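Local coordinates for protein homocysteine S-methyltransferase (Escherichia coli, PDB 5DMM) that transfers a methyl group from S-methylmethionine, or less efficiently S-adenosylmethionine, to homocysteine, yielding methionine with the help of zinc, at residues 164-176 with 191-205. Sequence-based numbering, arbitrary orientation.
With HCS (2-amino-4-mercapto-butyric acid), chain F.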
ATOM      1  N   LEU A 164      -8.216   6.336   0.661  1.00 17.07           N
ATOM      2  CA  LEU A 164      -8.476   4.908   0.575  1.00 17.16           C
ATOM      3  C   LEU A 164      -7.439   4.122   1.357  1.00 18.40           C
ATOM      4  O   LEU A 164      -6.482   4.687   1.883  1.00 17.24           O
ATOM      5  CB  LEU A 164      -8.505   4.443  -0.876  1.00 20.07           C
ATOM      6  CG  LEU A 164      -7.202   4.431  -1.667  1.00 14.00           C
ATOM      7  CD1 LEU A 164      -7.482   3.745  -3.008  1.00 23.41           C
ATOM      8  CD2 LEU A 164      -6.662   5.821  -1.926  1.00 21.52           C
ATOM      9  N   LEU A 165      -7.664   2.817   1.444  1.00 14.57           N
ATOM     10  CA  LEU A 165      -6.803   1.921   2.187  1.00 13.26           C
ATOM     11  C   LEU A 165      -6.007   1.090   1.209  1.00 16.58           C
ATOM     12  O   LEU A 165      -6.556   0.519   0.255  1.00 16.09           O
ATOM     13  CB  LEU A 165      -7.608   1.010   3.107  1.00 14.21           C
ATOM     14  CG  LEU A 165      -8.507   1.692   4.138  1.00 18.65           C
ATOM     15  CD1 LEU A 165      -9.306   0.674   4.935  1.00 16.33           C
ATOM     16  CD2 LEU A 165      -7.668   2.543   5.092  1.00 13.80           C
ATOM     17  N   ALA A 166      -4.708   1.044   1.444  1.00 14.33           N
ATOM     18  CA  ALA A 166      -3.813   0.168   0.699  1.00 13.65           C
ATOM     19  C   ALA A 166      -3.568  -1.101   1.509  1.00 16.70           C
ATOM     20  O   ALA A 166      -2.651  -1.155   2.345  1.00 15.95           O
ATOM     21  CB  ALA A 166      -2.506   0.877   0.414  1.00 13.69           C
ATOM     22  N   CYS A 167      -4.403  -2.110   1.296  1.00 13.90           N
ATOM     23  CA  CYS A 167      -4.240  -3.376   1.996  1.00 13.63           C
ATOM     24  C   CYS A 167      -3.240  -4.164   1.165  1.00 14.87           C
ATOM     25  O   CYS A 167      -3.580  -4.643   0.090  1.00 17.71           O
ATOM     26  CB  CYS A 167      -5.573  -4.104   2.129  1.00 17.44           C
ATOM     27  SG  CYS A 167      -6.812  -3.120   3.020  1.00 18.66           S
ATOM     28  N   GLU A 168      -2.012  -4.278   1.651  1.00 14.05           N
ATOM     29  CA  GLU A 168      -0.902  -4.651   0.774  1.00 15.93           C
ATOM     30  C   GLU A 168       0.015  -5.734   1.323  1.00 16.97           C
ATOM     31  O   GLU A 168       0.043  -5.993   2.530  1.00 15.83           O
ATOM     32  CB  GLU A 168      -0.069  -3.411   0.471  1.00 18.45           C
ATOM     33  CG  GLU A 168       0.543  -2.782   1.738  1.00 16.01           C
ATOM     34  CD  GLU A 168       1.338  -1.524   1.447  1.00 23.80           C
ATOM     35  OE1 GLU A 168       1.535  -1.199   0.256  1.00 19.30           O
ATOM     36  OE2 GLU A 168       1.772  -0.859   2.420  1.00 19.31           O
ATOM     37  N   THR A 169       0.789  -6.341   0.426  1.00 14.65           N
ATOM     38  CA  THR A 169       1.749  -7.382   0.783  1.00 16.63           C
ATOM     39  C   THR A 169       1.042  -8.560   1.482  1.00 18.80           C
ATOM     40  O   THR A 169       1.607  -9.211   2.366  1.00 18.37           O
ATOM     41  CB  THR A 169       2.881  -6.820   1.702  1.00 17.90           C
ATOM     42  OG1 THR A 169       3.159  -5.459   1.347  1.00 18.10           O
ATOM     43  CG2 THR A 169       4.162  -7.637   1.576  1.00 19.51           C
ATOM     44  N   LEU A 170      -0.188  -8.834   1.062  1.00 16.06           N
ATOM     45  CA  LEU A 170      -1.041  -9.835   1.713  1.00 17.30           C
ATOM     46  C   LEU A 170      -0.772 -11.248   1.179  1.00 19.16           C
ATOM     47  O   LEU A 170      -0.901 -11.483  -0.011  1.00 17.46           O
ATOM     48  CB  LEU A 170      -2.515  -9.481   1.498  1.00 18.07           C
ATOM     49  CG  LEU A 170      -2.971  -8.057   1.850  1.00 16.02           C
ATOM     50  CD1 LEU A 170      -4.428  -7.883   1.470  1.00 18.69           C
ATOM     51  CD2 LEU A 170      -2.763  -7.761   3.327  1.00 18.07           C
ATOM     52  N   PRO A 171      -0.413 -12.191   2.064  1.00 19.22           N
ATOM     53  CA  PRO A 171      -0.027 -13.546   1.657  1.00 18.90           C
ATOM     54  C   PRO A 171      -1.048 -14.627   1.987  1.00 21.51           C
ATOM     55  O   PRO A 171      -0.880 -15.762   1.542  1.00 19.02           O
ATOM     56  CB  PRO A 171       1.230 -13.782   2.478  1.00 22.28           C
ATOM     57  CG  PRO A 171       0.880 -13.101   3.804  1.00 21.87           C
ATOM     58  CD  PRO A 171      -0.018 -11.919   3.460  1.00 18.70           C
ATOM     59  N   ASN A 172      -2.061 -14.276   2.774  1.00 20.84           N
ATOM     60  CA  ASN A 172      -2.937 -15.239   3.430  1.00 19.67           C
ATOM     61  C   ASN A 172      -4.409 -15.000   3.093  1.00 18.95           C
ATOM     62  O   ASN A 172      -4.945 -13.913   3.323  1.00 17.86           O
ATOM     63  CB  ASN A 172      -2.707 -15.170   4.949  1.00 19.73           C
ATOM     64  CG  ASN A 172      -3.548 -16.166   5.720  1.00 21.25           C
ATOM     65  OD1 ASN A 172      -4.757 -15.989   5.868  1.00 20.79           O
ATOM     66  ND2 ASN A 172      -2.901 -17.211   6.240  1.00 22.91           N
ATOM     67  N   PHE A 173      -5.052 -16.026   2.541  1.00 20.41           N
ATOM     68  CA  PHE A 173      -6.433 -15.948   2.065  1.00 21.49           C
ATOM     69  C   PHE A 173      -7.435 -15.728   3.184  1.00 19.50           C
ATOM     70  O   PHE A 173      -8.358 -14.919   3.040  1.00 18.82           O
ATOM     71  CB  PHE A 173      -6.783 -17.225   1.292  1.00 21.35           C
ATOM     72  CG  PHE A 173      -8.092 -17.167   0.562  1.00 24.09           C
ATOM     73  CD1 PHE A 173      -8.429 -16.076  -0.218  1.00 26.36           C
ATOM     74  CD2 PHE A 173      -8.974 -18.236   0.620  1.00 31.53           C
ATOM     75  CE1 PHE A 173      -9.642 -16.036  -0.911  1.00 27.41           C
ATOM     76  CE2 PHE A 173     -10.187 -18.205  -0.071  1.00 34.88           C
ATOM     77  CZ  PHE A 173     -10.520 -17.098  -0.833  1.00 28.20           C
ATOM     78  N   SER A 174      -7.272 -16.439   4.297  1.00 21.83           N
ATOM     79  CA  SER A 174      -8.235 -16.303   5.387  1.00 22.09           C
ATOM     80  C   SER A 174      -8.176 -14.881   5.950  1.00 17.52           C
ATOM     81  O   SER A 174      -9.203 -14.311   6.310  1.00 20.99           O
ATOM     82  CB  SER A 174      -7.990 -17.349   6.487  1.00 24.76           C
ATOM     83  OG  SER A 174      -6.799 -17.089   7.211  1.00 34.34           O
ATOM     84  N   GLU A 175      -6.984 -14.290   5.982  1.00 16.66           N
ATOM     85  CA  GLU A 175      -6.851 -12.904   6.439  1.00 17.07           C
ATOM     86  C   GLU A 175      -7.465 -11.932   5.417  1.00 16.41           C
ATOM     87  O   GLU A 175      -8.100 -10.945   5.784  1.00 16.11           O
ATOM     88  CB  GLU A 175      -5.381 -12.565   6.703  1.00 17.74           C
ATOM     89  CG  GLU A 175      -5.126 -11.091   7.010  1.00 15.46           C
ATOM     90  CD  GLU A 175      -3.661 -10.787   7.258  1.00 17.84           C
ATOM     91  OE1 GLU A 175      -2.786 -11.504   6.718  1.00 18.06           O
ATOM     92  OE2 GLU A 175      -3.385  -9.826   8.005  1.00 18.14           O
ATOM     93  N   ILE A 176      -7.301 -12.225   4.132  1.00 14.03           N
ATOM     94  CA  ILE A 176      -7.915 -11.404   3.096  1.00 13.73           C
ATOM     95  C   ILE A 176      -9.439 -11.384   3.257  1.00 17.03           C
ATOM     96  O   ILE A 176     -10.064 -10.323   3.163  1.00 17.21           O
ATOM     97  CB  ILE A 176      -7.508 -11.898   1.686  1.00 16.80           C
ATOM     98  CG1 ILE A 176      -6.036 -11.518   1.419  1.00 17.77           C
ATOM     99  CG2 ILE A 176      -8.427 -11.299   0.632  1.00 16.60           C
ATOM    100  CD1 ILE A 176      -5.408 -12.247   0.238  1.00 18.47           C
ATOM    101  N   ALA A 191     -10.847   0.490  -0.821  1.00 14.76           N
ATOM    102  CA  ALA A 191      -9.514  -0.103  -0.682  1.00 15.05           C
ATOM    103  C   ALA A 191      -9.024  -0.775  -1.958  1.00 17.01           C
ATOM    104  O   ALA A 191      -9.836  -1.209  -2.786  1.00 14.84           O
ATOM    105  CB  ALA A 191      -9.508  -1.126   0.456  1.00 15.67           C
ATOM    106  N   TRP A 192      -7.703  -0.874  -2.107  1.00 14.52           N
ATOM    107  CA  TRP A 192      -7.143  -1.868  -3.011  1.00 14.83           C
ATOM    108  C   TRP A 192      -6.571  -2.979  -2.154  1.00 14.87           C
ATOM    109  O   TRP A 192      -6.236  -2.769  -0.990  1.00 14.10           O
ATOM    110  CB  TRP A 192      -6.095  -1.280  -3.990  1.00 13.74           C
ATOM    111  CG  TRP A 192      -4.683  -0.939  -3.494  1.00 13.12           C
ATOM    112  CD1 TRP A 192      -3.715  -1.812  -3.067  1.00 13.77           C
ATOM    113  CD2 TRP A 192      -4.075   0.365  -3.478  1.00 14.20           C
ATOM    114  NE1 TRP A 192      -2.554  -1.123  -2.757  1.00 14.32           N
ATOM    115  CE2 TRP A 192      -2.751   0.209  -3.006  1.00 16.53           C
ATOM    116  CE3 TRP A 192      -4.525   1.647  -3.812  1.00 14.18           C
ATOM    117  CZ2 TRP A 192      -1.873   1.292  -2.868  1.00 17.87           C
ATOM    118  CZ3 TRP A 192      -3.651   2.716  -3.680  1.00 15.49           C
ATOM    119  CH2 TRP A 192      -2.345   2.535  -3.208  1.00 18.33           C
ATOM    120  N   PHE A 193      -6.547  -4.179  -2.718  1.00 11.70           N
ATOM    121  CA  PHE A 193      -5.931  -5.342  -2.101  1.00 13.78           C
ATOM    122  C   PHE A 193      -4.795  -5.802  -3.000  1.00 15.42           C
ATOM    123  O   PHE A 193      -5.020  -6.145  -4.171  1.00 16.84           O
ATOM    124  CB  PHE A 193      -6.948  -6.483  -1.917  1.00 13.59           C
ATOM    125  CG  PHE A 193      -7.817  -6.353  -0.681  1.00 16.89           C
ATOM    126  CD1 PHE A 193      -8.510  -5.178  -0.410  1.00 18.26           C
ATOM    127  CD2 PHE A 193      -7.971  -7.424   0.186  1.00 17.52           C
ATOM    128  CE1 PHE A 193      -9.322  -5.066   0.733  1.00 18.01           C
ATOM    129  CE2 PHE A 193      -8.787  -7.322   1.329  1.00 18.95           C
ATOM    130  CZ  PHE A 193      -9.460  -6.142   1.598  1.00 19.46           C
ATOM    131  N   SER A 194      -3.586  -5.793  -2.458  1.00 13.16           N
ATOM    132  CA  SER A 194      -2.418  -6.217  -3.208  1.00 15.57           C
ATOM    133  C   SER A 194      -1.728  -7.373  -2.490  1.00 16.31           C
ATOM    134  O   SER A 194      -1.614  -7.364  -1.263  1.00 14.62           O
ATOM    135  CB  SER A 194      -1.472  -5.038  -3.411  1.00 15.89           C
ATOM    136  OG  SER A 194      -0.306  -5.450  -4.107  1.00 19.71           O
ATOM    137  N   PHE A 195      -1.267  -8.351  -3.272  1.00 15.14           N
ATOM    138  CA  PHE A 195      -0.858  -9.668  -2.779  1.00 16.02           C
ATOM    139  C   PHE A 195       0.611  -9.993  -3.014  1.00 18.34           C
ATOM    140  O   PHE A 195       1.218  -9.496  -3.973  1.00 16.45           O
ATOM    141  CB  PHE A 195      -1.696 -10.763  -3.462  1.00 16.59           C
ATOM    142  CG  PHE A 195      -3.149 -10.425  -3.574  1.00 17.36           C
ATOM    143  CD1 PHE A 195      -3.917 -10.250  -2.434  1.00 16.10           C
ATOM    144  CD2 PHE A 195      -3.742 -10.270  -4.812  1.00 19.97           C
ATOM    145  CE1 PHE A 195      -5.254  -9.928  -2.527  1.00 20.51           C
ATOM    146  CE2 PHE A 195      -5.087  -9.947  -4.914  1.00 18.96           C
ATOM    147  CZ  PHE A 195      -5.840  -9.772  -3.768  1.00 16.75           C
ATOM    148  N   THR A 196       1.170 -10.854  -2.160  1.00 16.42           N
ATOM    149  CA  THR A 196       2.427 -11.532  -2.489  1.00 18.01           C
ATOM    150  C   THR A 196       2.106 -12.939  -2.996  1.00 22.35           C
ATOM    151  O   THR A 196       1.065 -13.518  -2.647  1.00 21.28           O
ATOM    152  CB  THR A 196       3.407 -11.622  -1.300  1.00 24.64           C
ATOM    153  OG1 THR A 196       2.825 -12.387  -0.239  1.00 22.44           O
ATOM    154  CG2 THR A 196       3.774 -10.236  -0.814  1.00 22.95           C
ATOM    155  N   LEU A 197       3.000 -13.479  -3.817  1.00 20.76           N
ATOM    156  CA  LEU A 197       2.701 -14.682  -4.584  1.00 23.86           C
ATOM    157  C   LEU A 197       3.685 -15.811  -4.338  1.00 22.37           C
ATOM    158  O   LEU A 197       4.856 -15.575  -4.036  1.00 27.73           O
ATOM    159  CB  LEU A 197       2.679 -14.354  -6.082  1.00 22.10           C
ATOM    160  CG  LEU A 197       1.664 -13.297  -6.514  1.00 23.05           C
ATOM    161  CD1 LEU A 197       1.798 -13.020  -7.986  1.00 24.35           C
ATOM    162  CD2 LEU A 197       0.229 -13.704  -6.179  1.00 23.52           C
ATOM    163  N   ARG A 198       3.189 -17.033  -4.481  1.00 20.84           N
ATOM    164  CA  ARG A 198       4.009 -18.234  -4.495  1.00 23.86           C
ATOM    165  C   ARG A 198       4.542 -18.450  -5.915  1.00 27.14           C
ATOM    166  O   ARG A 198       5.704 -18.813  -6.123  1.00 28.48           O
ATOM    167  CB  ARG A 198       3.181 -19.436  -4.025  1.00 26.18           C
ATOM    168  CG  ARG A 198       3.868 -20.777  -4.138  1.00 31.70           C
ATOM    169  CD  ARG A 198       3.022 -21.872  -3.497  1.00 36.02           C
ATOM    170  NE  ARG A 198       2.961 -21.731  -2.040  1.00 33.96           N
ATOM    171  CZ  ARG A 198       2.508 -22.667  -1.207  1.00 37.44           C
ATOM    172  NH1 ARG A 198       2.074 -23.828  -1.680  1.00 36.42           N
ATOM    173  NH2 ARG A 198       2.491 -22.445   0.104  1.00 32.63           N
ATOM    174  N   ASP A 199       3.663 -18.213  -6.883  1.00 23.36           N
ATOM    175  CA  ASP A 199       3.998 -18.265  -8.298  1.00 25.44           C
ATOM    176  C   ASP A 199       3.004 -17.377  -9.026  1.00 25.10           C
ATOM    177  O   ASP A 199       2.172 -16.732  -8.389  1.00 22.27           O
ATOM    178  CB  ASP A 199       3.954 -19.700  -8.830  1.00 26.41           C
ATOM    179  CG  ASP A 199       2.648 -20.402  -8.511  1.00 27.81           C
ATOM    180  OD1 ASP A 199       1.602 -20.008  -9.062  1.00 28.85           O
ATOM    181  OD2 ASP A 199       2.666 -21.358  -7.707  1.00 37.07           O
ATOM    182  N   SER A 200       3.062 -17.355 -10.354  1.00 24.24           N
ATOM    183  CA  SER A 200       2.247 -16.418 -11.111  1.00 24.42           C
ATOM    184  C   SER A 200       0.736 -16.663 -11.005  1.00 26.23           C
ATOM    185  O   SER A 200      -0.050 -15.810 -11.418  1.00 24.15           O
ATOM    186  CB  SER A 200       2.663 -16.430 -12.581  1.00 28.69           C
ATOM    187  OG  SER A 200       2.270 -17.642 -13.190  1.00 31.48           O
ATOM    188  N   GLU A 201       0.314 -17.801 -10.450  1.00 21.81           N
ATOM    189  CA  GLU A 201      -1.123 -18.051 -10.295  1.00 25.09           C
ATOM    190  C   GLU A 201      -1.559 -18.402  -8.869  1.00 23.44           C
ATOM    191  O   GLU A 201      -2.682 -18.847  -8.659  1.00 19.31           O
ATOM    192  CB  GLU A 201      -1.576 -19.182 -11.228  1.00 33.61           C
ATOM    193  CG  GLU A 201      -1.172 -19.018 -12.679  1.00 33.98           C
ATOM    194  CD  GLU A 201      -0.162 -20.060 -13.104  1.00 45.19           C
ATOM    195  OE1 GLU A 201      -0.407 -21.264 -12.856  1.00 51.81           O
ATOM    196  OE2 GLU A 201       0.884 -19.676 -13.674  1.00 49.66           O
ATOM    197  N   HIS A 202      -0.685 -18.215  -7.888  1.00 22.67           N
ATOM    198  CA  HIS A 202      -1.041 -18.596  -6.523  1.00 23.51           C
ATOM    199  C   HIS A 202      -0.583 -17.577  -5.497  1.00 21.23           C
ATOM    200  O   HIS A 202       0.523 -17.064  -5.577  1.00 20.58           O
ATOM    201  CB  HIS A 202      -0.453 -19.971  -6.168  1.00 24.59           C
ATOM    202  CG  HIS A 202      -0.986 -21.094  -7.006  1.00 23.49           C
ATOM    203  ND1 HIS A 202      -0.395 -21.485  -8.192  1.00 22.82           N
ATOM    204  CD2 HIS A 202      -2.057 -21.904  -6.837  1.00 24.32           C
ATOM    205  CE1 HIS A 202      -1.081 -22.485  -8.715  1.00 23.92           C
ATOM    206  NE2 HIS A 202      -2.096 -22.760  -7.911  1.00 27.13           N
ATOM    207  N   LEU A 203      -1.453 -17.304  -4.532  1.00 21.10           N
ATOM    208  CA  LEU A 203      -1.082 -16.593  -3.310  1.00 22.89           C
ATOM    209  C   LEU A 203       0.107 -17.255  -2.638  1.00 22.10           C
ATOM    210  O   LEU A 203       0.330 -18.445  -2.829  1.00 22.85           O
ATOM    211  CB  LEU A 203      -2.256 -16.580  -2.327  1.00 21.85           C
ATOM    212  CG  LEU A 203      -3.133 -15.348  -2.126  1.00 30.66           C
ATOM    213  CD1 LEU A 203      -3.859 -15.459  -0.770  1.00 23.31           C
ATOM    214  CD2 LEU A 203      -2.316 -14.084  -2.197  1.00 22.89           C
ATOM    215  N   SER A 204       0.844 -16.501  -1.819  1.00 19.34           N
ATOM    216  CA  SER A 204       1.950 -17.057  -1.044  1.00 19.61           C
ATOM    217  C   SER A 204       1.534 -18.304  -0.245  1.00 23.87           C
ATOM    218  O   SER A 204       2.304 -19.260  -0.156  1.00 24.97           O
ATOM    219  CB  SER A 204       2.524 -16.006  -0.087  1.00 22.87           C
ATOM    220  OG  SER A 204       3.209 -14.979  -0.789  1.00 24.17           O
ATOM    221  N   ASP A 205       0.322 -18.302   0.314  1.00 19.06           N
ATOM    222  CA  ASP A 205      -0.150 -19.437   1.120  1.00 21.24           C
ATOM    223  C   ASP A 205      -0.689 -20.610   0.292  1.00 24.47           C
ATOM    224  O   ASP A 205      -1.159 -21.597   0.855  1.00 27.21           O
ATOM    225  CB  ASP A 205      -1.220 -18.989   2.119  1.00 21.56           C
ATOM    226  CG  ASP A 205      -2.569 -18.679   1.472  1.00 22.42           C
ATOM    227  OD1 ASP A 205      -2.699 -18.725   0.230  1.00 23.48           O
ATOM    228  OD2 ASP A 205      -3.517 -18.366   2.219  1.00 24.69           O
TER
HETATM  229  N   HCS F 505       5.587  -0.408   3.758  0.82 37.06           N
HETATM  230  CA  HCS F 505       5.482  -0.552   2.319  0.82 36.38           C
HETATM  231  CB  HCS F 505       5.219  -2.012   1.971  0.82 34.42           C
HETATM  232  CG  HCS F 505       6.366  -2.899   2.440  0.82 35.27           C
HETATM  233  SD  HCS F 505       6.185  -4.551   1.721  0.82 38.40           S
HETATM  234  C   HCS F 505       4.350   0.294   1.813  0.82 34.89           C
HETATM  235  OXT HCS F 505       3.673   0.940   2.641  0.82 25.42           O
HETATM  236  O   HCS F 505       4.127   0.319   0.584  0.82 35.94           O
HETATM  237  O   HOH W   1      -5.381 -19.088   4.356  1.00 25.63           O
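Asp205 OD2 is gripped twice at the start of helix 173-183: Phe173 N reaches it at 2.8 Å with a nearly straight bond, arriving from above the carboxylate plane, and a water that also accepts from Ser174 N donates to it. The carboxylate thus ties down the helix's first turn, where Asn172, the N-cap, takes Glu175 N on its own OD1. A weak bond from Asp205 N to Pro171 O adds to the hold. Further back the two strands run parallel, laced by Trp192 N to Leu165 O, Cys167 N to Trp192 O and Ser194 N to Cys167 O, the last 2.8 Å long. A beta bulge then shifts the register, and Leu170 N bonds Ser194 O almost straight (N-H...O 171°), in the carbonyl plane and on a lone pair.

Trp192 lays its indole over Ala166: CG sits between the backbone N and the carbonyl carbon (chi1 76°), which folds the ring back across the neighbouring strand. Ala166 CB touches Trp192 CZ2 at 3.4 Å over one face, while Leu164 CD1 meets Trp192 CE3 at 3.7 Å. Without the indole, as with an alanine here, Ala166 and Leu164 would probably lose this cover and Tyr253 OH the NE1 that bonds it. Across the sheet, Cys167 CB lies over a face of Phe193, 4.1 Å from the ring centroid, with SG oblique to it. Ile176 CG2 packs against Phe193 CD2, and Ile176 CD1 reaches Phe195 CE1 at 3.6 Å, joining helix to sheet.

Beyond the indole, Glu168 OE2 lies 2.6 Å from OXT of the homocysteine; Tyr253 and Ser121 hydrogen-bond to Glu168 OE1 and OE2. Thr169 OG1 lies 3.2 Å from the ligand's SD, near the zinc. This is a beta-alpha-beta unit of a TIM barrel, the C-terminal end of its first strand lining the homocysteine pocket.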